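Local coordinates for hemoglobin component VII (Tokunagayusurika akamusi, PDB 1X46), which binds haem in a globin fold and probably carries or stores oxygen in the midge larva, at the protoporphyrin IX containing Fe site. Sequence-based numbering; all coordinates share one arbitrary frame.

The protoporphyrin IX containing Fe site. Residues 33, 43-46, 64, 67-68, 71-72, 95, 98-99, 102, 104, 108-109, 112, 142. With HEM (protoporphyrin IX containing Fe), chain B.
This is the haem pocket of a globin, with the porphyrin wedged between a proximal and a distal histidine. On the proximal side His99 puts NE2 on the iron FE at 2.1 Å; water 1 takes the opposite axial position, 173° across, completing a near-octahedral shell. The ring of His99 is fixed from behind: ND1 donates to the backbone O of Gln95 at 2.8 Å; that O lies in the plane of the imidazole, while ND1 stands above the plane of the carbonyl. That bond holds the ring's rotation and would probably give the imidazole some imidazolate character. Phe109 CZ lies over one face of it, toward the rim, and Arg102 NH1 lies over the centre of the other.

Distal His64, CG anti to its backbone N (chi1 -171°), which swings the ring over the porphyrin, stands edge-on to it and hydrogen-bonds through NE2 to water 1 at 2.7 Å; this water occupies the position where bound oxygen would be expected. Phe44 lies nearly flat on the pyrrole ring bearing ND, planes 20° apart, its CZ 3.3 Å from the methine carbon CHD, while its CD1 lies over the face of His64.

Arg102 works from the proximal side. Its chain runs extended from CG to NE, CD sits over the same pyrrole, and the guanidinium lies over the CHA methine, so that NH2 reaches propionate O1A in a salt bridge of 2.9 Å, nearly in the guanidinium plane. NH1 meets water 2, which also joins Gln95 OE1, Asn98 ND2 and O1A. An alanine in place of Arg102 would probably loosen this propionate and the packing on the pyrrole, and leave one face of His99 without its cover. The other propionate accepts from Ser45 N at O2D (3.2 Å). Deeper in, vinyl carbon CAB rests over the centre of the Phe112 ring.

Helix 59-78 supplies the distal wall; helix 85-100 and the loop after it, which carries Arg102 and Val104, supply the proximal one. Helices 106-123 and 129-146 close around the CAB/CBB vinyl, and the loop around residues 43-46 flanks the Ser45-bound propionate.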
loop_
_atom_site.group_PDB
_atom_site.type_symbol
_atom_site.label_atom_id
_atom_site.label_comp_id
_atom_site.label_asym_id
_atom_site.label_seq_id
_atom_site.Cartn_x
_atom_site.Cartn_y
_atom_site.Cartn_z
ATOM N N PHE A 33 6.977 5.587 5.193
ATOM C CA PHE A 33 6.843 4.236 5.720
ATOM C C PHE A 33 8.047 3.862 6.550
ATOM O O PHE A 33 7.874 3.438 7.701
ATOM C CB PHE A 33 6.599 3.251 4.545
ATOM C CG PHE A 33 6.564 1.796 4.966
ATOM C CD1 PHE A 33 5.797 1.386 6.049
ATOM C CD2 PHE A 33 7.328 0.834 4.276
ATOM C CE1 PHE A 33 5.766 0.034 6.441
ATOM C CE2 PHE A 33 7.315 -0.512 4.664
ATOM C CZ PHE A 33 6.510 -0.917 5.742
ATOM N N LYS A 43 14.482 -5.064 6.868
ATOM C CA LYS A 43 14.241 -6.286 6.080
ATOM C C LYS A 43 14.767 -6.201 4.649
ATOM O O LYS A 43 14.881 -7.228 3.947
ATOM C CB LYS A 43 12.749 -6.597 6.058
ATOM C CG LYS A 43 12.146 -6.726 7.441
ATOM C CD LYS A 43 10.789 -7.392 7.388
ATOM C CE LYS A 43 10.188 -7.494 8.770
ATOM N NZ LYS A 43 10.696 -8.717 9.439
ATOM N N PHE A 44 15.060 -4.986 4.195
ATOM C CA PHE A 44 15.410 -4.774 2.780
ATOM C C PHE A 44 16.889 -4.906 2.491
ATOM O O PHE A 44 17.694 -4.250 3.125
ATOM C CB PHE A 44 14.935 -3.407 2.300
ATOM C CG PHE A 44 13.445 -3.286 2.195
ATOM C CD1 PHE A 44 12.805 -3.300 0.948
ATOM C CD2 PHE A 44 12.666 -3.209 3.346
ATOM C CE1 PHE A 44 11.432 -3.193 0.857
ATOM C CE2 PHE A 44 11.295 -3.114 3.247
ATOM C CZ PHE A 44 10.679 -3.112 2.010
ATOM N N SER A 45 17.248 -5.699 1.484
ATOM C CA SER A 45 18.648 -5.880 1.129
ATOM C C SER A 45 19.350 -4.578 0.753
ATOM O O SER A 45 20.515 -4.367 1.117
ATOM C CB SER A 45 18.814 -6.896 -0.009
ATOM O OG SER A 45 18.253 -8.133 0.370
ATOM N N ALA A 46 18.647 -3.693 0.049
ATOM C CA ALA A 46 19.249 -2.449 -0.385
ATOM C C ALA A 46 19.273 -1.374 0.705
ATOM O O ALA A 46 20.009 -0.412 0.574
ATOM C CB ALA A 46 18.537 -1.886 -1.639
ATOM N N HIS A 64 12.855 1.111 -5.584
ATOM C CA HIS A 64 11.929 0.303 -4.803
ATOM C C HIS A 64 10.566 1.035 -4.623
ATOM O O HIS A 64 9.499 0.414 -4.686
ATOM C CB HIS A 64 12.474 -0.105 -3.436
ATOM C CG HIS A 64 11.574 -1.083 -2.794
ATOM N ND1 HIS A 64 11.430 -2.355 -3.304
ATOM C CD2 HIS A 64 10.606 -0.933 -1.860
ATOM C CE1 HIS A 64 10.472 -2.978 -2.643
ATOM N NE2 HIS A 64 9.936 -2.132 -1.787
ATOM N N ARG A 67 8.614 0.507 -7.677
ATOM C CA ARG A 67 8.093 -0.859 -7.733
ATOM C C ARG A 67 6.823 -1.022 -6.891
ATOM O O ARG A 67 5.859 -1.634 -7.364
ATOM C CB ARG A 67 9.161 -1.857 -7.272
ATOM C CG ARG A 67 10.276 -2.005 -8.283
ATOM C CD ARG A 67 11.419 -2.908 -7.785
ATOM N NE ARG A 67 12.292 -3.262 -8.899
ATOM C CZ ARG A 67 13.572 -3.564 -8.815
ATOM N NH1 ARG A 67 14.204 -3.586 -7.632
ATOM N NH2 ARG A 67 14.222 -3.841 -9.951
ATOM N N ILE A 68 6.807 -0.505 -5.650
ATOM C CA ILE A 68 5.647 -0.635 -4.759
ATOM C C ILE A 68 4.468 0.067 -5.400
ATOM O O ILE A 68 3.372 -0.484 -5.497
ATOM C CB ILE A 68 5.908 0.021 -3.371
ATOM C CG1 ILE A 68 6.943 -0.801 -2.598
ATOM C CG2 ILE A 68 4.579 0.111 -2.533
ATOM C CD1 ILE A 68 7.382 -0.117 -1.288
ATOM N N VAL A 71 2.591 -1.520 -8.367
ATOM C CA VAL A 71 1.609 -2.549 -8.007
ATOM C C VAL A 71 0.361 -1.906 -7.422
ATOM O O VAL A 71 -0.759 -2.274 -7.775
ATOM C CB VAL A 71 2.225 -3.536 -7.001
ATOM C CG1 VAL A 71 1.159 -4.523 -6.473
ATOM C CG2 VAL A 71 3.351 -4.296 -7.651
ATOM N N ILE A 72 0.524 -0.932 -6.541
ATOM C CA ILE A 72 -0.667 -0.267 -5.999
ATOM C C ILE A 72 -1.491 0.383 -7.101
ATOM O O ILE A 72 -2.710 0.263 -7.106
ATOM C CB ILE A 72 -0.294 0.761 -4.880
ATOM C CG1 ILE A 72 0.415 0.055 -3.730
ATOM C CG2 ILE A 72 -1.558 1.475 -4.344
ATOM C CD1 ILE A 72 0.953 0.976 -2.604
ATOM N N GLN A 95 1.303 -10.936 -4.446
ATOM C CA GLN A 95 2.040 -10.109 -3.477
ATOM C C GLN A 95 2.113 -10.787 -2.120
ATOM O O GLN A 95 3.142 -10.739 -1.462
ATOM C CB GLN A 95 1.447 -8.697 -3.351
ATOM C CG GLN A 95 1.592 -7.843 -4.632
ATOM C CD GLN A 95 3.039 -7.691 -5.041
ATOM O OE1 GLN A 95 3.892 -7.391 -4.202
ATOM N NE2 GLN A 95 3.339 -7.951 -6.310
ATOM N N ASN A 98 4.688 -13.601 -2.519
ATOM C CA ASN A 98 6.045 -13.066 -2.595
ATOM C C ASN A 98 6.531 -12.588 -1.228
ATOM O O ASN A 98 7.693 -12.777 -0.865
ATOM C CB ASN A 98 6.139 -11.911 -3.591
ATOM C CG ASN A 98 5.859 -12.330 -5.026
ATOM O OD1 ASN A 98 5.788 -13.526 -5.348
ATOM N ND2 ASN A 98 5.682 -11.346 -5.889
ATOM N N HIS A 99 5.643 -11.957 -0.465
ATOM C CA HIS A 99 6.042 -11.419 0.820
ATOM C C HIS A 99 6.148 -12.479 1.911
ATOM O O HIS A 99 6.865 -12.283 2.883
ATOM C CB HIS A 99 5.140 -10.245 1.225
ATOM C CG HIS A 99 5.453 -8.992 0.466
ATOM N ND1 HIS A 99 4.878 -8.691 -0.756
ATOM C CD2 HIS A 99 6.324 -7.992 0.730
ATOM C CE1 HIS A 99 5.373 -7.547 -1.196
ATOM N NE2 HIS A 99 6.246 -7.096 -0.313
ATOM N N ARG A 102 9.591 -13.449 2.424
ATOM C CA ARG A 102 10.421 -12.399 3.005
ATOM C C ARG A 102 10.180 -12.205 4.495
ATOM O O ARG A 102 10.721 -11.280 5.074
ATOM C CB ARG A 102 10.131 -11.079 2.293
ATOM C CG ARG A 102 10.421 -11.156 0.762
ATOM C CD ARG A 102 9.812 -10.030 -0.018
ATOM N NE ARG A 102 10.017 -10.229 -1.443
ATOM C CZ ARG A 102 9.176 -9.866 -2.401
ATOM N NH1 ARG A 102 8.054 -9.207 -2.123
ATOM N NH2 ARG A 102 9.467 -10.171 -3.666
ATOM N N VAL A 104 7.401 -11.268 5.978
ATOM C CA VAL A 104 6.543 -10.117 6.253
ATOM C C VAL A 104 5.223 -10.610 6.837
ATOM O O VAL A 104 4.599 -11.532 6.271
ATOM C CB VAL A 104 6.314 -9.302 4.951
ATOM C CG1 VAL A 104 5.334 -8.165 5.186
ATOM C CG2 VAL A 104 7.648 -8.763 4.429
ATOM N N HIS A 108 2.811 -6.279 9.755
ATOM C CA HIS A 108 3.639 -5.432 8.881
ATOM C C HIS A 108 2.813 -4.755 7.815
ATOM O O HIS A 108 3.026 -3.576 7.516
ATOM C CB HIS A 108 4.765 -6.196 8.175
ATOM C CG HIS A 108 5.793 -6.725 9.089
ATOM N ND1 HIS A 108 6.136 -6.081 10.257
ATOM C CD2 HIS A 108 6.582 -7.804 8.984
ATOM C CE1 HIS A 108 7.054 -6.796 10.878
ATOM N NE2 HIS A 108 7.359 -7.837 10.118
ATOM N N PHE A 109 1.884 -5.487 7.203
ATOM C CA PHE A 109 0.975 -4.850 6.229
ATOM C C PHE A 109 0.108 -3.783 6.868
ATOM O O PHE A 109 -0.083 -2.699 6.317
ATOM C CB PHE A 109 0.162 -5.898 5.452
ATOM C CG PHE A 109 0.932 -6.510 4.301
ATOM C CD1 PHE A 109 1.114 -5.800 3.111
ATOM C CD2 PHE A 109 1.494 -7.780 4.419
ATOM C CE1 PHE A 109 1.831 -6.336 2.062
ATOM C CE2 PHE A 109 2.213 -8.340 3.360
ATOM C CZ PHE A 109 2.388 -7.637 2.186
ATOM N N PHE A 112 2.090 -0.668 7.234
ATOM C CA PHE A 112 2.164 0.058 5.956
ATOM C C PHE A 112 0.877 0.859 5.753
ATOM O O PHE A 112 0.898 2.029 5.362
ATOM C CB PHE A 112 2.388 -0.928 4.787
ATOM C CG PHE A 112 2.531 -0.232 3.461
ATOM C CD1 PHE A 112 3.791 0.097 2.993
ATOM C CD2 PHE A 112 1.402 0.146 2.719
ATOM C CE1 PHE A 112 3.939 0.776 1.782
ATOM C CE2 PHE A 112 1.540 0.822 1.499
ATOM C CZ PHE A 112 2.836 1.141 1.059
ATOM N N MET A 142 -8.140 -6.247 0.584
ATOM C CA MET A 142 -6.774 -6.691 0.283
ATOM C C MET A 142 -6.322 -7.780 1.276
ATOM O O MET A 142 -5.801 -8.841 0.883
ATOM C CB MET A 142 -5.798 -5.498 0.331
ATOM C CG MET A 142 -4.334 -5.894 0.314
ATOM S SD MET A 142 -3.309 -4.406 0.737
ATOM C CE MET A 142 -1.821 -5.191 1.342
HETATM C CHA HEM B . 9.788 -6.336 -2.309
HETATM C CHB HEM B . 5.385 -4.552 -3.282
HETATM C CHC HEM B . 4.541 -4.110 1.466
HETATM C CHD HEM B . 8.928 -5.869 2.463
HETATM C C1A HEM B . 8.702 -5.833 -2.968
HETATM C C2A HEM B . 8.600 -5.697 -4.405
HETATM C C3A HEM B . 7.390 -5.204 -4.650
HETATM C C4A HEM B . 6.661 -5.059 -3.422
HETATM C CMA HEM B . 6.814 -4.885 -6.048
HETATM C CAA HEM B . 9.751 -5.967 -5.426
HETATM C CBA HEM B . 10.027 -7.446 -5.767
HETATM C CGA HEM B . 8.849 -8.045 -6.498
HETATM O O1A HEM B . 8.284 -9.045 -6.013
HETATM O O2A HEM B . 8.462 -7.521 -7.581
HETATM C C1B HEM B . 4.784 -4.225 -2.097
HETATM C C2B HEM B . 3.488 -3.616 -1.915
HETATM C C3B HEM B . 3.255 -3.493 -0.588
HETATM C C4B HEM B . 4.409 -4.054 0.089
HETATM C CMB HEM B . 2.575 -3.175 -3.092
HETATM C CAB HEM B . 2.060 -2.911 0.200
HETATM C CBB HEM B . 0.911 -2.515 -0.348
HETATM C C1C HEM B . 5.637 -4.533 2.162
HETATM C C2C HEM B . 5.804 -4.564 3.613
HETATM C C3C HEM B . 7.027 -5.017 3.884
HETATM C C4C HEM B . 7.670 -5.339 2.625
HETATM C CMC HEM B . 4.722 -4.134 4.634
HETATM C CAC HEM B . 7.665 -5.231 5.281
HETATM C C1D HEM B . 9.519 -6.197 1.276
HETATM C C2D HEM B . 10.837 -6.767 1.167
HETATM C C3D HEM B . 11.095 -6.918 -0.301
HETATM C C4D HEM B . 9.919 -6.380 -0.942
HETATM C CMD HEM B . 11.772 -7.141 2.335
HETATM C CAD HEM B . 12.384 -7.487 -0.948
HETATM C CBD HEM B . 13.463 -6.414 -1.037
HETATM C CGD HEM B . 14.758 -7.013 -1.552
HETATM O O1D HEM B . 14.727 -8.083 -2.202
HETATM O O2D HEM B . 15.832 -6.424 -1.284
HETATM N NA HEM B . 7.507 -5.450 -2.403
HETATM N NB HEM B . 5.339 -4.461 -0.836
HETATM N NC HEM B . 6.791 -5.028 1.584
HETATM N ND HEM B . 8.973 -5.996 0.001
HETATM FE FE HEM B . 7.149 -5.240 -0.414
HETATM O O HOH W 1 7.942 -3.319 -0.316
HETATM O O HOH W 2 6.232 -8.731 -4.328
HETATM O O HOH W 3 5.836 -8.030 -7.980
HETATM O O HOH W 4 15.978 -3.942 -0.991
#